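Local coordinates for protein Bug27 (Bordetella pertussis, PDB 2QPQ) that probably captures solutes in the periplasm as a Bug-family binding protein, with two lobes that close around a ligand like a Venus flytrap, at residues G20-L25 and L68-S73; V99-S104 and N227-L232. One frame throughout, in Å; residues are numbered along the deposited sequence.

Overall arrangement
The two contacts share strand 227-235, which lies between strands 67-72 and 93-109. Interaction 1 packs the start of helix 21-35 on strand 67-72; interaction 2 pairs strand 227-235 with strand 93-109. Their centres are about 9 Å apart. They touch directly: Val71 N lies 2.7 Å from Gly231 O and Ser73 OG 3.1 Å from Trp229 N, both probable hydrogen bonds. Both contacts also reach a bound citrate, probably from the crystallisation liquor, with the side chains of Thr22 and Gln228 each about 3 Å from it at nearest atoms. The citrate may therefore mark the ligand pocket between the lobes.

Interaction 1. Residues G20-L25 and L68-S73; sequences GGTDML and LLMVNS
Thr22, one residue into helix 21-35, sets its two branches against two different residues of strand 67-72. The methyl CG2 stands anti to the backbone N and meets the middle of the Met70 side chain, with CG2 3.5 Å from Met70 CG. These two side chains slide past each other in opposite directions. The hydroxyl branch, beside the backbone N (chi1 -55°), meets Asn72, whose side chain crosses that of Thr22 at about a right angle; Thr22 OG1 is 3.5 Å from Asn72 CB.

Met70 leaves its strand with CG anti to the backbone N and then bends at chi2 (88°), which sets SD; from there CE continues to the helix, where it lies 3.8 Å from Leu25 CB, one turn on from Thr22. Beyond this pair, Leu25 touches His230 and Leu263, and Met70 touches Leu232. The contact thus seats the first turn of the helix on the sheet of one lobe of a periplasmic-binding-protein fold, the helix and strand running roughly antiparallel, 141° between their short axes.

The chemistry is split: methyl and methylene groups hold the turn on the strand, while polar groups gather at its amino end. There Thr22 OG1 and Gly21 N both hydrogen-bond the same citric acid molecule, probably from the crystallisation liquor; if it is ionised, the helix N-terminus would be expected to favour its negative charge.

Interaction 2. Residues V99-S104 and N227-L232; sequences VAYVPS and NQWHGL
His230 and Val102 are brought together by their first torsions: the histidine has CG anti to its carbonyl carbon, beside the backbone N (chi1 -57°), and the valine carries CG1 between its backbone N and carbonyl carbon (chi1 77°). The imidazole then presents its edge to strand 93-109. ND1 donates to Ala100 O over 2.9 Å, nearly straight at 163°, with the oxygen in the ring plane, although the nitrogen itself stands well above the carbonyl plane of Ala100. Farther round the same ring edge, CE1 meets Val102 CG1 at 3.7 Å, the two side chains crossing obliquely.

Along the backbone, the strands run antiparallel, with Val102 and Gln228 forming a hydrogen-bonded pair: Val102 N reaches Gln228 O at 2.9 Å, and a longer bond returns from Gln228 N to Val102 O. Gln228 O also receives a CA-H...O contact from Tyr101 CA, 3.1 Å away. Near the other end, Val99 N donates to His230 O at 2.9 Å. Strand 93-109 pairs with 227-235 and 269-273, and with 180-183 and 196-201 as well, consistent with a segment crossing between the two lobes of a type 2 periplasmic-binding fold.

On the face opposite His230, Tyr101 crosses the Asn227 side chain at about a right angle, and Tyr101 CE1 touches Trp229 CB at 4.0 Å. CE1 lies off the edge of the indole, near its plane, but CB makes the contact; the indole NE1 hydrogen-bonds Asp285, and Phe278 packs edge-to-face with the ring. Back on the histidine side, the Gln228 chain runs out straight past CG, and its amide is gripped at both ends, OE1 accepting from Gln142 and NE2 bonded to the citrate.

Interaction 1. Residues G20-L25 and L68-S73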
ATOM      1  N   GLY A  20      -7.208   0.474   8.288  1.00 21.39           N
ATOM      2  CA  GLY A  20      -5.961   0.565   7.541  1.00 20.66           C
ATOM      3  C   GLY A  20      -5.646   1.990   7.077  1.00 20.51           C
ATOM      4  O   GLY A  20      -6.469   2.913   7.228  1.00 21.50           O
ATOM      5  N   GLY A  21      -4.463   2.173   6.502  1.00 19.73           N
ATOM      6  CA  GLY A  21      -4.016   3.513   6.083  1.00 19.69           C
ATOM      7  C   GLY A  21      -4.862   4.105   4.953  1.00 18.80           C
ATOM      8  O   GLY A  21      -5.068   5.304   4.897  1.00 18.41           O
ATOM      9  N   THR A  22      -5.327   3.265   4.026  1.00 18.12           N
ATOM     10  CA  THR A  22      -6.103   3.755   2.892  1.00 18.13           C
ATOM     11  C   THR A  22      -7.404   4.431   3.369  1.00 17.59           C
ATOM     12  O   THR A  22      -7.734   5.551   2.952  1.00 17.14           O
ATOM     13  CB  THR A  22      -6.398   2.606   1.896  1.00 18.39           C
ATOM     14  OG1 THR A  22      -5.160   2.014   1.514  1.00 20.74           O
ATOM     15  CG2 THR A  22      -7.078   3.142   0.644  1.00 17.78           C
ATOM     16  N   ASP A  23      -8.110   3.763   4.279  1.00 16.87           N
ATOM     17  CA  ASP A  23      -9.359   4.306   4.847  1.00 17.63           C
ATOM     18  C   ASP A  23      -9.032   5.565   5.679  1.00 17.45           C
ATOM     19  O   ASP A  23      -9.764   6.548   5.673  1.00 17.38           O
ATOM     20  CB  ASP A  23     -10.014   3.249   5.729  1.00 17.43           C
ATOM     21  CG  ASP A  23     -11.157   3.793   6.541  1.00 21.32           C
ATOM     22  OD1 ASP A  23     -12.310   3.813   6.041  1.00 21.15           O
ATOM     23  OD2 ASP A  23     -10.897   4.198   7.708  1.00 23.81           O
ATOM     24  N   MET A  24      -7.934   5.509   6.407  1.00 17.42           N
ATOM     25  CA  MET A  24      -7.567   6.626   7.309  1.00 18.21           C
ATOM     26  C   MET A  24      -7.343   7.907   6.464  1.00 18.21           C
ATOM     27  O   MET A  24      -7.851   8.991   6.782  1.00 17.66           O
ATOM     28  CB  MET A  24      -6.282   6.264   8.060  1.00 18.35           C
ATOM     29  CG  MET A  24      -5.735   7.393   8.962  1.00 22.59           C
ATOM     30  SD  MET A  24      -4.674   8.609   8.147  1.00 27.66           S
ATOM     31  CE  MET A  24      -3.119   7.723   7.991  1.00 23.33           C
ATOM     32  N   LEU A  25      -6.549   7.777   5.406  1.00 17.79           N
ATOM     33  CA  LEU A  25      -6.282   8.899   4.522  1.00 18.33           C
ATOM     34  C   LEU A  25      -7.535   9.408   3.797  1.00 19.14           C
ATOM     35  O   LEU A  25      -7.748  10.618   3.698  1.00 18.98           O
ATOM     36  CB  LEU A  25      -5.195   8.529   3.531  1.00 18.76           C
ATOM     37  CG  LEU A  25      -3.799   8.258   4.073  1.00 19.89           C
ATOM     38  CD1 LEU A  25      -2.963   7.505   3.013  1.00 18.80           C
ATOM     39  CD2 LEU A  25      -3.119   9.600   4.510  1.00 19.49           C
ATOM     40  N   LEU A  68     -14.993   9.247  -6.746  1.00 15.73           N
ATOM     41  CA  LEU A  68     -13.554   9.016  -6.676  1.00 16.23           C
ATOM     42  C   LEU A  68     -13.301   7.665  -6.021  1.00 15.20           C
ATOM     43  O   LEU A  68     -14.149   7.152  -5.286  1.00 15.92           O
ATOM     44  CB  LEU A  68     -12.864  10.116  -5.860  1.00 17.20           C
ATOM     45  CG  LEU A  68     -12.897  11.551  -6.383  1.00 18.91           C
ATOM     46  CD1 LEU A  68     -14.127  12.220  -5.800  1.00 20.09           C
ATOM     47  CD2 LEU A  68     -11.631  12.283  -5.878  1.00 20.11           C
ATOM     48  N   LEU A  69     -12.144   7.090  -6.314  1.00 14.48           N
ATOM     49  CA  LEU A  69     -11.753   5.804  -5.776  1.00 13.70           C
ATOM     50  C   LEU A  69     -10.491   6.008  -4.966  1.00 13.98           C
ATOM     51  O   LEU A  69      -9.499   6.491  -5.496  1.00 14.00           O
ATOM     52  CB  LEU A  69     -11.483   4.808  -6.918  1.00 13.51           C
ATOM     53  CG  LEU A  69     -11.254   3.383  -6.393  1.00 13.46           C
ATOM     54  CD1 LEU A  69     -12.576   2.750  -5.862  1.00 14.23           C
ATOM     55  CD2 LEU A  69     -10.635   2.542  -7.534  1.00 12.71           C
ATOM     56  N   MET A  70     -10.546   5.705  -3.674  1.00 14.30           N
ATOM     57  CA  MET A  70      -9.332   5.759  -2.847  1.00 14.96           C
ATOM     58  C   MET A  70      -8.598   4.424  -2.959  1.00 14.55           C
ATOM     59  O   MET A  70      -9.161   3.393  -2.621  1.00 15.94           O
ATOM     60  CB  MET A  70      -9.650   6.039  -1.366  1.00 14.44           C
ATOM     61  CG  MET A  70      -8.317   6.200  -0.587  1.00 14.91           C
ATOM     62  SD  MET A  70      -7.758   7.943  -0.640  1.00 21.41           S
ATOM     63  CE  MET A  70      -6.077   7.771  -0.098  1.00 18.56           C
ATOM     64  N   VAL A  71      -7.369   4.464  -3.447  1.00 14.30           N
ATOM     65  CA  VAL A  71      -6.578   3.266  -3.765  1.00 14.77           C
ATOM     66  C   VAL A  71      -5.255   3.228  -3.011  1.00 15.21           C
ATOM     67  O   VAL A  71      -4.697   4.262  -2.597  1.00 15.06           O
ATOM     68  CB  VAL A  71      -6.297   3.120  -5.336  1.00 14.22           C
ATOM     69  CG1 VAL A  71      -7.617   2.921  -6.103  1.00 12.57           C
ATOM     70  CG2 VAL A  71      -5.511   4.383  -5.944  1.00 13.12           C
ATOM     71  N   ASN A  72      -4.715   2.028  -2.904  1.00 15.99           N
ATOM     72  CA  ASN A  72      -3.304   1.898  -2.642  1.00 16.55           C
ATOM     73  C   ASN A  72      -2.687   1.000  -3.718  1.00 16.41           C
ATOM     74  O   ASN A  72      -3.373   0.593  -4.660  1.00 16.75           O
ATOM     75  CB  ASN A  72      -3.046   1.387  -1.219  1.00 16.84           C
ATOM     76  CG  ASN A  72      -3.681   0.033  -0.959  1.00 18.67           C
ATOM     77  OD1 ASN A  72      -4.596  -0.090  -0.142  1.00 25.07           O
ATOM     78  ND2 ASN A  72      -3.198  -0.974  -1.623  1.00 14.37           N
ATOM     79  N   SER A  73      -1.398   0.721  -3.595  1.00 15.52           N
ATOM     80  CA  SER A  73      -0.668  -0.137  -4.548  1.00 16.12           C
ATOM     81  C   SER A  73      -1.358  -1.451  -4.921  1.00 15.88           C
ATOM     82  O   SER A  73      -1.196  -1.920  -6.044  1.00 15.52           O
ATOM     83  CB  SER A  73       0.749  -0.400  -4.033  1.00 15.68           C
ATOM     84  OG  SER A  73       1.470   0.800  -4.098  1.00 15.16           O
TER

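Interaction 2. Residues V99-S104 and N227-L232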
ATOM      1  N   VAL A  99      -1.102  10.835  -2.355  1.00 16.63           N
ATOM      2  CA  VAL A  99      -0.964  11.637  -1.124  1.00 17.91           C
ATOM      3  C   VAL A  99       0.060  11.116  -0.068  1.00 17.90           C
ATOM      4  O   VAL A  99       0.477  11.854   0.831  1.00 17.10           O
ATOM      5  CB  VAL A  99      -2.330  11.888  -0.459  1.00 17.43           C
ATOM      6  CG1 VAL A  99      -3.318  12.555  -1.429  1.00 17.53           C
ATOM      7  CG2 VAL A  99      -2.956  10.575   0.059  1.00 16.91           C
ATOM      8  N   ALA A 100       0.464   9.856  -0.172  1.00 19.11           N
ATOM      9  CA  ALA A 100       1.342   9.258   0.832  1.00 19.14           C
ATOM     10  C   ALA A 100       1.927   7.947   0.377  1.00 20.18           C
ATOM     11  O   ALA A 100       1.243   7.113  -0.273  1.00 20.44           O
ATOM     12  CB  ALA A 100       0.586   9.003   2.130  1.00 19.07           C
ATOM     13  N   TYR A 101       3.160   7.727   0.795  1.00 20.25           N
ATOM     14  CA  TYR A 101       3.779   6.411   0.675  1.00 22.14           C
ATOM     15  C   TYR A 101       3.874   5.818   2.065  1.00 22.61           C
ATOM     16  O   TYR A 101       3.914   6.551   3.065  1.00 22.21           O
ATOM     17  CB  TYR A 101       5.175   6.535   0.113  1.00 22.06           C
ATOM     18  CG  TYR A 101       5.251   6.904  -1.350  1.00 23.54           C
ATOM     19  CD1 TYR A 101       5.181   5.924  -2.342  1.00 22.64           C
ATOM     20  CD2 TYR A 101       5.450   8.239  -1.741  1.00 23.69           C
ATOM     21  CE1 TYR A 101       5.282   6.270  -3.695  1.00 24.08           C
ATOM     22  CE2 TYR A 101       5.550   8.601  -3.078  1.00 23.64           C
ATOM     23  CZ  TYR A 101       5.464   7.612  -4.052  1.00 25.08           C
ATOM     24  OH  TYR A 101       5.559   7.972  -5.377  1.00 27.17           O
ATOM     25  N   VAL A 102       3.899   4.494   2.142  1.00 23.32           N
ATOM     26  CA  VAL A 102       4.378   3.848   3.361  1.00 23.34           C
ATOM     27  C   VAL A 102       5.213   2.641   2.970  1.00 23.15           C
ATOM     28  O   VAL A 102       4.737   1.746   2.232  1.00 23.28           O
ATOM     29  CB  VAL A 102       3.257   3.506   4.407  1.00 22.93           C
ATOM     30  CG1 VAL A 102       2.456   2.245   4.004  1.00 23.84           C
ATOM     31  CG2 VAL A 102       3.879   3.255   5.799  1.00 24.53           C
ATOM     32  N   PRO A 103       6.444   2.572   3.491  1.00 23.28           N
ATOM     33  CA  PRO A 103       7.167   1.341   3.212  1.00 22.54           C
ATOM     34  C   PRO A 103       6.576   0.146   3.986  1.00 22.03           C
ATOM     35  O   PRO A 103       5.870   0.319   4.998  1.00 20.85           O
ATOM     36  CB  PRO A 103       8.589   1.668   3.678  1.00 22.61           C
ATOM     37  CG  PRO A 103       8.399   2.682   4.774  1.00 23.32           C
ATOM     38  CD  PRO A 103       7.221   3.504   4.360  1.00 23.62           C
ATOM     39  N   SER A 104       6.833  -1.061   3.491  1.00 22.16           N
ATOM     40  CA  SER A 104       6.697  -2.257   4.332  1.00 22.27           C
ATOM     41  C   SER A 104       7.944  -2.513   5.164  1.00 21.68           C
ATOM     42  O   SER A 104       9.028  -1.993   4.883  1.00 21.76           O
ATOM     43  CB  SER A 104       6.319  -3.497   3.510  1.00 22.17           C
ATOM     44  OG  SER A 104       5.086  -3.255   2.825  1.00 21.30           O
ATOM     45  N   ASN A 227       7.537   0.419  -2.367  1.00 29.13           N
ATOM     46  CA  ASN A 227       6.866   1.417  -1.555  1.00 28.17           C
ATOM     47  C   ASN A 227       5.378   1.529  -1.937  1.00 26.50           C
ATOM     48  O   ASN A 227       5.055   1.722  -3.096  1.00 27.11           O
ATOM     49  CB  ASN A 227       7.596   2.762  -1.729  1.00 28.20           C
ATOM     50  CG  ASN A 227       7.580   3.620  -0.481  1.00 30.11           C
ATOM     51  OD1 ASN A 227       6.841   3.372   0.467  1.00 32.77           O
ATOM     52  ND2 ASN A 227       8.353   4.693  -0.511  1.00 33.76           N
ATOM     53  N   GLN A 228       4.485   1.402  -0.960  1.00 23.54           N
ATOM     54  CA  GLN A 228       3.058   1.471  -1.233  1.00 21.45           C
ATOM     55  C   GLN A 228       2.568   2.917  -1.276  1.00 19.64           C
ATOM     56  O   GLN A 228       2.740   3.659  -0.337  1.00 20.19           O
ATOM     57  CB  GLN A 228       2.294   0.707  -0.169  1.00 21.11           C
ATOM     58  CG  GLN A 228       0.764   0.733  -0.248  1.00 20.81           C
ATOM     59  CD  GLN A 228       0.180  -0.266   0.725  1.00 25.27           C
ATOM     60  OE1 GLN A 228       0.587  -1.415   0.721  1.00 28.99           O
ATOM     61  NE2 GLN A 228      -0.709   0.169   1.595  1.00 25.90           N
ATOM     62  N   TRP A 229       1.942   3.279  -2.373  1.00 18.17           N
ATOM     63  CA  TRP A 229       1.304   4.594  -2.551  1.00 16.61           C
ATOM     64  C   TRP A 229      -0.160   4.493  -2.219  1.00 16.40           C
ATOM     65  O   TRP A 229      -0.733   3.380  -2.131  1.00 15.37           O
ATOM     66  CB  TRP A 229       1.505   5.131  -3.987  1.00 16.73           C
ATOM     67  CG  TRP A 229       1.401   4.130  -5.148  1.00 16.13           C
ATOM     68  CD1 TRP A 229       2.452   3.621  -5.875  1.00 17.82           C
ATOM     69  CD2 TRP A 229       0.203   3.605  -5.770  1.00 12.59           C
ATOM     70  NE1 TRP A 229       1.980   2.802  -6.866  1.00 16.81           N
ATOM     71  CE2 TRP A 229       0.616   2.769  -6.823  1.00 15.41           C
ATOM     72  CE3 TRP A 229      -1.172   3.733  -5.506  1.00 13.45           C
ATOM     73  CZ2 TRP A 229      -0.303   2.062  -7.670  1.00 16.67           C
ATOM     74  CZ3 TRP A 229      -2.099   3.007  -6.351  1.00 17.29           C
ATOM     75  CH2 TRP A 229      -1.628   2.172  -7.405  1.00 16.27           C
ATOM     76  N   HIS A 230      -0.763   5.664  -2.041  1.00 16.60           N
ATOM     77  CA  HIS A 230      -2.137   5.815  -1.576  1.00 16.29           C
ATOM     78  C   HIS A 230      -2.634   7.059  -2.278  1.00 16.42           C
ATOM     79  O   HIS A 230      -2.047   8.135  -2.132  1.00 16.38           O
ATOM     80  CB  HIS A 230      -2.225   6.058  -0.069  1.00 15.18           C
ATOM     81  CG  HIS A 230      -1.583   4.992   0.761  1.00 15.13           C
ATOM     82  ND1 HIS A 230      -0.223   4.952   0.982  1.00 15.84           N
ATOM     83  CD2 HIS A 230      -2.109   3.937   1.433  1.00 13.20           C
ATOM     84  CE1 HIS A 230       0.067   3.889   1.717  1.00 14.82           C
ATOM     85  NE2 HIS A 230      -1.058   3.269   2.020  1.00 14.01           N
ATOM     86  N   GLY A 231      -3.707   6.927  -3.043  1.00 16.26           N
ATOM     87  CA  GLY A 231      -4.186   8.084  -3.752  1.00 15.79           C
ATOM     88  C   GLY A 231      -5.582   7.905  -4.220  1.00 16.40           C
ATOM     89  O   GLY A 231      -6.266   6.941  -3.817  1.00 15.09           O
ATOM     90  N   LEU A 232      -6.001   8.871  -5.055  1.00 16.28           N
ATOM     91  CA  LEU A 232      -7.348   8.955  -5.537  1.00 14.81           C
ATOM     92  C   LEU A 232      -7.322   8.901  -7.053  1.00 14.93           C
ATOM     93  O   LEU A 232      -6.483   9.578  -7.713  1.00 13.96           O
ATOM     94  CB  LEU A 232      -7.999  10.285  -5.040  1.00 15.42           C
ATOM     95  CG  LEU A 232      -8.347  10.221  -3.519  1.00 17.58           C
ATOM     96  CD1 LEU A 232      -8.502  11.587  -2.882  1.00 19.72           C
ATOM     97  CD2 LEU A 232      -9.615   9.401  -3.265  1.00 17.97           C
TER